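Local structure of SmhA (Serratia marcescens, 7A27) at residues G78-A83 against K347-A352; N91-L96 against A109-A114. The protein is the A component of Smh, a tripartite alpha-pore-forming toxin, and probably acts with its partner proteins to perforate target membranes. All blocks are in the same frame, centred on the assembly; numbering follows the deposited sequence.

Contact 1: G78-A83 against K347-A352; sequences GLYTKA and KSIDNA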
ATOM      1  N   GLY A  78      -0.903 -12.446   5.260  1.00 69.41           N
ATOM      2  CA  GLY A  78      -0.145 -13.597   5.778  1.00 70.04           C
ATOM      3  C   GLY A  78       0.984 -13.162   6.697  1.00 68.83           C
ATOM      4  O   GLY A  78       1.083 -13.721   7.788  1.00 70.75           O
ATOM      5  N   LEU A  79       1.795 -12.190   6.278  1.00 67.81           N
ATOM      6  CA  LEU A  79       2.951 -11.675   7.069  1.00 66.61           C
ATOM      7  C   LEU A  79       2.457 -10.966   8.331  1.00 68.00           C
ATOM      8  O   LEU A  79       3.181 -11.017   9.350  1.00 69.99           O
ATOM      9  CB  LEU A  79       3.786 -10.688   6.261  1.00 63.69           C
ATOM     10  CG  LEU A  79       4.586 -11.275   5.107  1.00 64.22           C
ATOM     11  CD1 LEU A  79       5.364 -10.169   4.401  1.00 63.52           C
ATOM     12  CD2 LEU A  79       5.503 -12.412   5.553  1.00 65.06           C
ATOM     13  N   TYR A  80       1.331 -10.257   8.246  1.00 66.84           N
ATOM     14  CA  TYR A  80       0.769  -9.531   9.401  1.00 67.28           C
ATOM     15  C   TYR A  80       0.342 -10.569  10.454  1.00 67.85           C
ATOM     16  O   TYR A  80       0.683 -10.400  11.633  1.00 66.52           O
ATOM     17  CB  TYR A  80      -0.374  -8.604   8.975  1.00 67.76           C
ATOM     18  CG  TYR A  80       0.001  -7.303   8.302  1.00 67.21           C
ATOM     19  CD1 TYR A  80       0.538  -7.279   7.028  1.00 66.87           C
ATOM     20  CD2 TYR A  80      -0.249  -6.078   8.910  1.00 67.34           C
ATOM     21  CE1 TYR A  80       0.868  -6.089   6.394  1.00 66.21           C
ATOM     22  CE2 TYR A  80       0.050  -4.877   8.278  1.00 66.44           C
ATOM     23  CZ  TYR A  80       0.609  -4.883   7.012  1.00 65.92           C
ATOM     24  OH  TYR A  80       0.913  -3.718   6.367  1.00 65.72           O
ATOM     25  N   THR A  81      -0.355 -11.628  10.027  1.00 69.07           N
ATOM     26  CA  THR A  81      -0.850 -12.709  10.918  1.00 72.20           C
ATOM     27  C   THR A  81       0.342 -13.279  11.702  1.00 72.72           C
ATOM     28  O   THR A  81       0.214 -13.500  12.937  1.00 75.36           O
ATOM     29  CB  THR A  81      -1.617 -13.780  10.129  1.00 74.21           C
ATOM     30  OG1 THR A  81      -2.616 -13.107   9.357  1.00 76.75           O
ATOM     31  CG2 THR A  81      -2.269 -14.825  11.015  1.00 76.08           C
ATOM     32  N   LYS A  82       1.476 -13.461  11.021  1.00 70.75           N
ATOM     33  CA  LYS A  82       2.712 -14.013  11.628  1.00 70.67           C
ATOM     34  C   LYS A  82       3.111 -13.142  12.831  1.00 69.12           C
ATOM     35  O   LYS A  82       3.473 -13.717  13.873  1.00 69.65           O
ATOM     36  CB  LYS A  82       3.765 -14.192  10.529  1.00 70.29           C
ATOM     37  CG  LYS A  82       3.530 -15.436   9.676  1.00 71.73           C
ATOM     38  CD  LYS A  82       4.292 -15.448   8.358  1.00 71.35           C
ATOM     39  CE  LYS A  82       4.584 -16.818   7.788  1.00 73.15           C
ATOM     40  NZ  LYS A  82       3.458 -17.773   7.929  1.00 75.06           N
ATOM     41  N   ALA A  83       2.982 -11.819  12.722  1.00 65.82           N
ATOM     42  CA  ALA A  83       3.263 -10.880  13.824  1.00 64.87           C
ATOM     43  C   ALA A  83       2.291 -11.127  14.989  1.00 65.11           C
ATOM     44  O   ALA A  83       2.768 -11.226  16.121  1.00 65.06           O
ATOM     45  CB  ALA A  83       3.217  -9.460  13.326  1.00 64.50           C
ATOM     46  N   LYS A 347      -2.643  -5.137  18.359  1.00 75.34           N
ATOM     47  CA  LYS A 347      -3.870  -4.336  18.092  1.00 77.04           C
ATOM     48  C   LYS A 347      -3.685  -3.588  16.766  1.00 74.83           C
ATOM     49  O   LYS A 347      -4.624  -3.573  15.937  1.00 76.14           O
ATOM     50  CB  LYS A 347      -4.154  -3.308  19.184  1.00 80.06           C
ATOM     51  CG  LYS A 347      -4.253  -3.834  20.607  1.00 83.88           C
ATOM     52  CD  LYS A 347      -5.382  -4.798  20.932  1.00 86.97           C
ATOM     53  CE  LYS A 347      -5.309  -5.211  22.393  1.00 89.30           C
ATOM     54  NZ  LYS A 347      -6.366  -6.178  22.768  1.00 91.47           N
ATOM     55  N   SER A 348      -2.525  -2.960  16.573  1.00 71.75           N
ATOM     56  CA  SER A 348      -2.165  -2.238  15.330  1.00 69.24           C
ATOM     57  C   SER A 348      -2.369  -3.180  14.132  1.00 68.56           C
ATOM     58  O   SER A 348      -2.927  -2.732  13.109  1.00 67.06           O
ATOM     59  CB  SER A 348      -0.770  -1.692  15.422  1.00 67.65           C
ATOM     60  OG  SER A 348      -0.402  -1.075  14.195  1.00 66.75           O
ATOM     61  N   ILE A 349      -1.983  -4.451  14.292  1.00 69.33           N
ATOM     62  CA  ILE A 349      -2.102  -5.538  13.275  1.00 68.99           C
ATOM     63  C   ILE A 349      -3.574  -5.868  13.046  1.00 69.81           C
ATOM     64  O   ILE A 349      -3.977  -5.965  11.870  1.00 70.91           O
ATOM     65  CB  ILE A 349      -1.328  -6.808  13.687  1.00 69.49           C
ATOM     66  CG1 ILE A 349       0.165  -6.546  13.900  1.00 68.53           C
ATOM     67  CG2 ILE A 349      -1.555  -7.920  12.648  1.00 70.32           C
ATOM     68  CD1 ILE A 349       0.951  -6.405  12.610  1.00 67.58           C
ATOM     69  N   ASP A 350      -4.336  -6.092  14.116  1.00 70.96           N
ATOM     70  CA  ASP A 350      -5.784  -6.413  14.026  1.00 73.34           C
ATOM     71  C   ASP A 350      -6.485  -5.365  13.151  1.00 73.68           C
ATOM     72  O   ASP A 350      -7.302  -5.767  12.281  1.00 73.35           O
ATOM     73  CB  ASP A 350      -6.421  -6.505  15.415  1.00 75.28           C
ATOM     74  CG  ASP A 350      -6.105  -7.776  16.194  1.00 75.79           C
ATOM     75  OD1 ASP A 350      -5.806  -8.800  15.568  1.00 74.03           O
ATOM     76  OD2 ASP A 350      -6.187  -7.736  17.432  1.00 78.28           O
ATOM     77  N   ASN A 351      -6.160  -4.079  13.351  1.00 75.49           N
ATOM     78  CA  ASN A 351      -6.805  -2.939  12.637  1.00 76.41           C
ATOM     79  C   ASN A 351      -6.356  -2.932  11.166  1.00 74.31           C
ATOM     80  O   ASN A 351      -7.186  -2.626  10.302  1.00 72.53           O
ATOM     81  CB  ASN A 351      -6.569  -1.589  13.332  1.00 76.87           C
ATOM     82  CG  ASN A 351      -7.385  -0.458  12.718  1.00 78.02           C
ATOM     83  OD1 ASN A 351      -8.579  -0.611  12.452  1.00 80.19           O
ATOM     84  ND2 ASN A 351      -6.771   0.690  12.486  1.00 76.76           N
ATOM     85  N   ALA A 352      -5.091  -3.239  10.888  1.00 74.11           N
ATOM     86  CA  ALA A 352      -4.540  -3.267   9.511  1.00 74.46           C
ATOM     87  C   ALA A 352      -5.244  -4.366   8.713  1.00 74.91           C
ATOM     88  O   ALA A 352      -5.609  -4.103   7.546  1.00 76.47           O
ATOM     89  CB  ALA A 352      -3.050  -3.465   9.524  1.00 74.20           C
TER
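Tyr80 lays its ring across the side of the helix carrying Ile349 and Ala352, where segments 78-83 and 347-352, on helices 48-96 and 325-358, run roughly antiparallel (154°) with axes 9.5 Å apart. With CG anti to its carbonyl carbon (chi1 -77°), the ring reaches over to Ala352, whose CB lies 3.6 Å from Tyr80 CE2. Ile349 also meets the ring, Tyr80 CD2 lying 3.9 Å from Ile349 CD1; both methyls come in obliquely. The backbone of Tyr80 takes part too: its O lies 3.5 Å from CG2 of Ile349, which also touches Tyr80 CB, while CD1 meets the ring, and Ile349 thus grips one residue at two places. One turn on, Ala83 offers only a methyl, and its CB meets Ile349 CD1 at 3.9 Å. Beyond the segments, the Tyr80 ring packs edge-to-face with His18 and with Tyr356; Ala83 also touches Trp305 of helix 301-321. Between the segments themselves there is no hydrogen bond: this is buried apolar packing inside a helical bundle, with the small Ala352 letting the ring come close to the partner helix and the tyrosine hydroxyl satisfied by Ser22 of helix 14-37 and by Tyr356, further along helix 325-358.

Contact 2: N91-L96 against A109-A114; sequences NAVNAL and AEMVAA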
ATOM      1  N   ASN A  91       3.201 -13.710  25.053  1.00 79.33           N
ATOM      2  CA  ASN A  91       2.253 -13.838  26.197  1.00 82.12           C
ATOM      3  C   ASN A  91       2.506 -15.147  26.961  1.00 81.41           C
ATOM      4  O   ASN A  91       2.464 -15.138  28.208  1.00 82.39           O
ATOM      5  CB  ASN A  91       0.787 -13.890  25.768  1.00 84.55           C
ATOM      6  CG  ASN A  91       0.176 -12.530  25.585  1.00 85.68           C
ATOM      7  OD1 ASN A  91       0.896 -11.533  25.398  1.00 85.48           O
ATOM      8  ND2 ASN A  91      -1.146 -12.525  25.622  1.00 87.17           N
ATOM      9  N   ALA A  92       2.710 -16.233  26.226  1.00 78.69           N
ATOM     10  CA  ALA A  92       2.965 -17.567  26.793  1.00 80.81           C
ATOM     11  C   ALA A  92       4.179 -17.503  27.721  1.00 80.48           C
ATOM     12  O   ALA A  92       4.105 -18.084  28.833  1.00 79.97           O
ATOM     13  CB  ALA A  92       3.186 -18.548  25.678  1.00 81.27           C
ATOM     14  N   VAL A  93       5.251 -16.833  27.271  1.00 78.99           N
ATOM     15  CA  VAL A  93       6.506 -16.656  28.062  1.00 79.34           C
ATOM     16  C   VAL A  93       6.143 -15.898  29.338  1.00 81.21           C
ATOM     17  O   VAL A  93       6.645 -16.253  30.428  1.00 80.28           O
ATOM     18  CB  VAL A  93       7.609 -15.916  27.287  1.00 77.08           C
ATOM     19  CG1 VAL A  93       8.866 -15.777  28.121  1.00 77.50           C
ATOM     20  CG2 VAL A  93       7.955 -16.604  25.982  1.00 76.77           C
ATOM     21  N   ASN A  94       5.288 -14.889  29.204  1.00 82.92           N
ATOM     22  CA  ASN A  94       4.827 -14.088  30.357  1.00 86.12           C
ATOM     23  C   ASN A  94       4.189 -15.036  31.369  1.00 90.09           C
ATOM     24  O   ASN A  94       4.661 -15.062  32.516  1.00 91.02           O
ATOM     25  CB  ASN A  94       3.856 -12.994  29.933  1.00 86.44           C
ATOM     26  CG  ASN A  94       3.895 -11.830  30.880  1.00 89.07           C
ATOM     27  OD1 ASN A  94       4.955 -11.514  31.418  1.00 91.85           O
ATOM     28  ND2 ASN A  94       2.757 -11.186  31.058  1.00 91.48           N
ATOM     29  N   ALA A  95       3.196 -15.820  30.923  1.00 92.40           N
ATOM     30  CA  ALA A  95       2.414 -16.783  31.739  1.00 95.23           C
ATOM     31  C   ALA A  95       3.342 -17.801  32.434  1.00 95.92           C
ATOM     32  O   ALA A  95       3.064 -18.167  33.592  1.00 95.49           O
ATOM     33  CB  ALA A  95       1.375 -17.450  30.870  1.00 95.05           C
ATOM     34  N   LEU A  96       4.407 -18.230  31.752  1.00 95.16           N
ATOM     35  CA  LEU A  96       5.414 -19.189  32.286  1.00 97.07           C
ATOM     36  C   LEU A  96       6.072 -18.606  33.543  1.00 98.26           C
ATOM     37  O   LEU A  96       6.463 -19.381  34.416  1.00 98.29           O
ATOM     38  CB  LEU A  96       6.458 -19.483  31.197  1.00 96.12           C
ATOM     39  CG  LEU A  96       7.686 -20.285  31.645  1.00 97.38           C
ATOM     40  CD1 LEU A  96       7.273 -21.625  32.244  1.00 99.77           C
ATOM     41  CD2 LEU A  96       8.703 -20.485  30.517  1.00 95.84           C
ATOM     42  N   ALA A 109      14.761 -19.456  29.150  1.00 85.73           N
ATOM     43  CA  ALA A 109      15.869 -19.389  28.166  1.00 84.84           C
ATOM     44  C   ALA A 109      15.514 -20.244  26.945  1.00 82.99           C
ATOM     45  O   ALA A 109      15.612 -19.732  25.828  1.00 80.67           O
ATOM     46  CB  ALA A 109      17.174 -19.836  28.810  1.00 86.94           C
ATOM     47  N   GLU A 110      15.093 -21.492  27.174  1.00 84.52           N
ATOM     48  CA  GLU A 110      14.703 -22.456  26.105  1.00 85.45           C
ATOM     49  C   GLU A 110      13.642 -21.829  25.178  1.00 82.61           C
ATOM     50  O   GLU A 110      13.778 -21.954  23.957  1.00 80.89           O
ATOM     51  CB  GLU A 110      14.155 -23.762  26.688  1.00 88.57           C
ATOM     52  CG  GLU A 110      15.211 -24.733  27.200  1.00 91.71           C
ATOM     53  CD  GLU A 110      14.653 -25.940  27.953  1.00 94.64           C
ATOM     54  OE1 GLU A 110      13.475 -26.309  27.673  1.00 94.78           O
ATOM     55  OE2 GLU A 110      15.382 -26.501  28.848  1.00 94.92           O
ATOM     56  N   MET A 111      12.624 -21.173  25.726  1.00 81.42           N
ATOM     57  CA  MET A 111      11.523 -20.622  24.917  1.00 81.28           C
ATOM     58  C   MET A 111      11.967 -19.372  24.161  1.00 77.39           C
ATOM     59  O   MET A 111      11.582 -19.203  22.966  1.00 75.39           O
ATOM     60  CB  MET A 111      10.332 -20.260  25.781  1.00 85.44           C
ATOM     61  CG  MET A 111       9.077 -20.428  24.979  1.00 89.25           C
ATOM     62  SD  MET A 111       7.623 -20.295  25.993  1.00 98.33           S
ATOM     63  CE  MET A 111       8.090 -21.303  27.413  1.00 99.78           C
ATOM     64  N   VAL A 112      12.704 -18.491  24.824  1.00 74.44           N
ATOM     65  CA  VAL A 112      13.237 -17.285  24.135  1.00 71.72           C
ATOM     66  C   VAL A 112      14.076 -17.767  22.941  1.00 71.06           C
ATOM     67  O   VAL A 112      13.856 -17.251  21.829  1.00 69.35           O
ATOM     68  CB  VAL A 112      14.008 -16.382  25.107  1.00 71.52           C
ATOM     69  CG1 VAL A 112      14.819 -15.312  24.395  1.00 69.68           C
ATOM     70  CG2 VAL A 112      13.055 -15.773  26.114  1.00 72.40           C
ATOM     71  N   ALA A 113      14.947 -18.764  23.146  1.00 72.47           N
ATOM     72  CA  ALA A 113      15.780 -19.382  22.088  1.00 72.41           C
ATOM     73  C   ALA A 113      14.862 -19.892  20.966  1.00 72.80           C
ATOM     74  O   ALA A 113      15.198 -19.668  19.806  1.00 73.56           O
ATOM     75  CB  ALA A 113      16.643 -20.482  22.647  1.00 73.12           C
ATOM     76  N   ALA A 114      13.726 -20.511  21.297  1.00 72.64           N
ATOM     77  CA  ALA A 114      12.742 -21.030  20.317  1.00 72.51           C
ATOM     78  C   ALA A 114      12.108 -19.881  19.519  1.00 71.52           C
ATOM     79  O   ALA A 114      11.927 -20.044  18.303  1.00 69.93           O
ATOM     80  CB  ALA A 114      11.693 -21.857  21.006  1.00 73.16           C
TER
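Met111 reaches from helix 104-155 toward Val93 and Leu96 of helix 48-96 and supplies every close contact on its side. Its chain is extended through chi2 (170°) and then bends at chi3 (-45°), which separates the two meeting points: the sulfur lies against Val93, while the terminal methyl turns toward Leu96. Val93 and Met111 lie alongside each other, pointing opposite ways, with Val93 CG2 3.7 Å from Met111 SD and 4.1 Å from Met111 CG. Leu96 instead meets the methionine tip to tip, its CD2 facing Met111 CE. The nearest backbones are those of Val93 and Met111, with their CA atoms 7.1 Å apart. The two segments belong to consecutive helices joined by a short connection, so the contact closes a helical hairpin near its turn. Behind it, Val93 also packs on Ile335 of helix 325-358, and Val112 lies on Tyr312, Ala316 and Ile319 of helix 301-321, so the hairpin is backed by two further helices. No hydrogen bond crosses between the segments; cohesion here comes from dispersion between branched aliphatic side chains and a thioether, with buried Val93 on the inner side and partly exposed Leu96 and Met111 toward the surface.

Both contacts use helix 48-96, but they join it to different partners: contact 1 to helix 325-358, far along the sequence, contact 2 to the next helix, 104-155. Contact 2 lies, along the chain, inside the long excursion closed by contact 1; their centres are about 21 Å apart and their nearest atoms about 9 Å, so they do not touch. Contact 1 is wholly buried, its centre about 14 Å from that of the chain, and combines an aromatic ring with aliphatic groups while Ser22 and Tyr356 take up its hydroxyl. Contact 2 lies farther out, about 34 Å centre to centre, is partly buried, and relies on aliphatic and sulfur-containing side chains. Neither has a hydrogen bond between its segments.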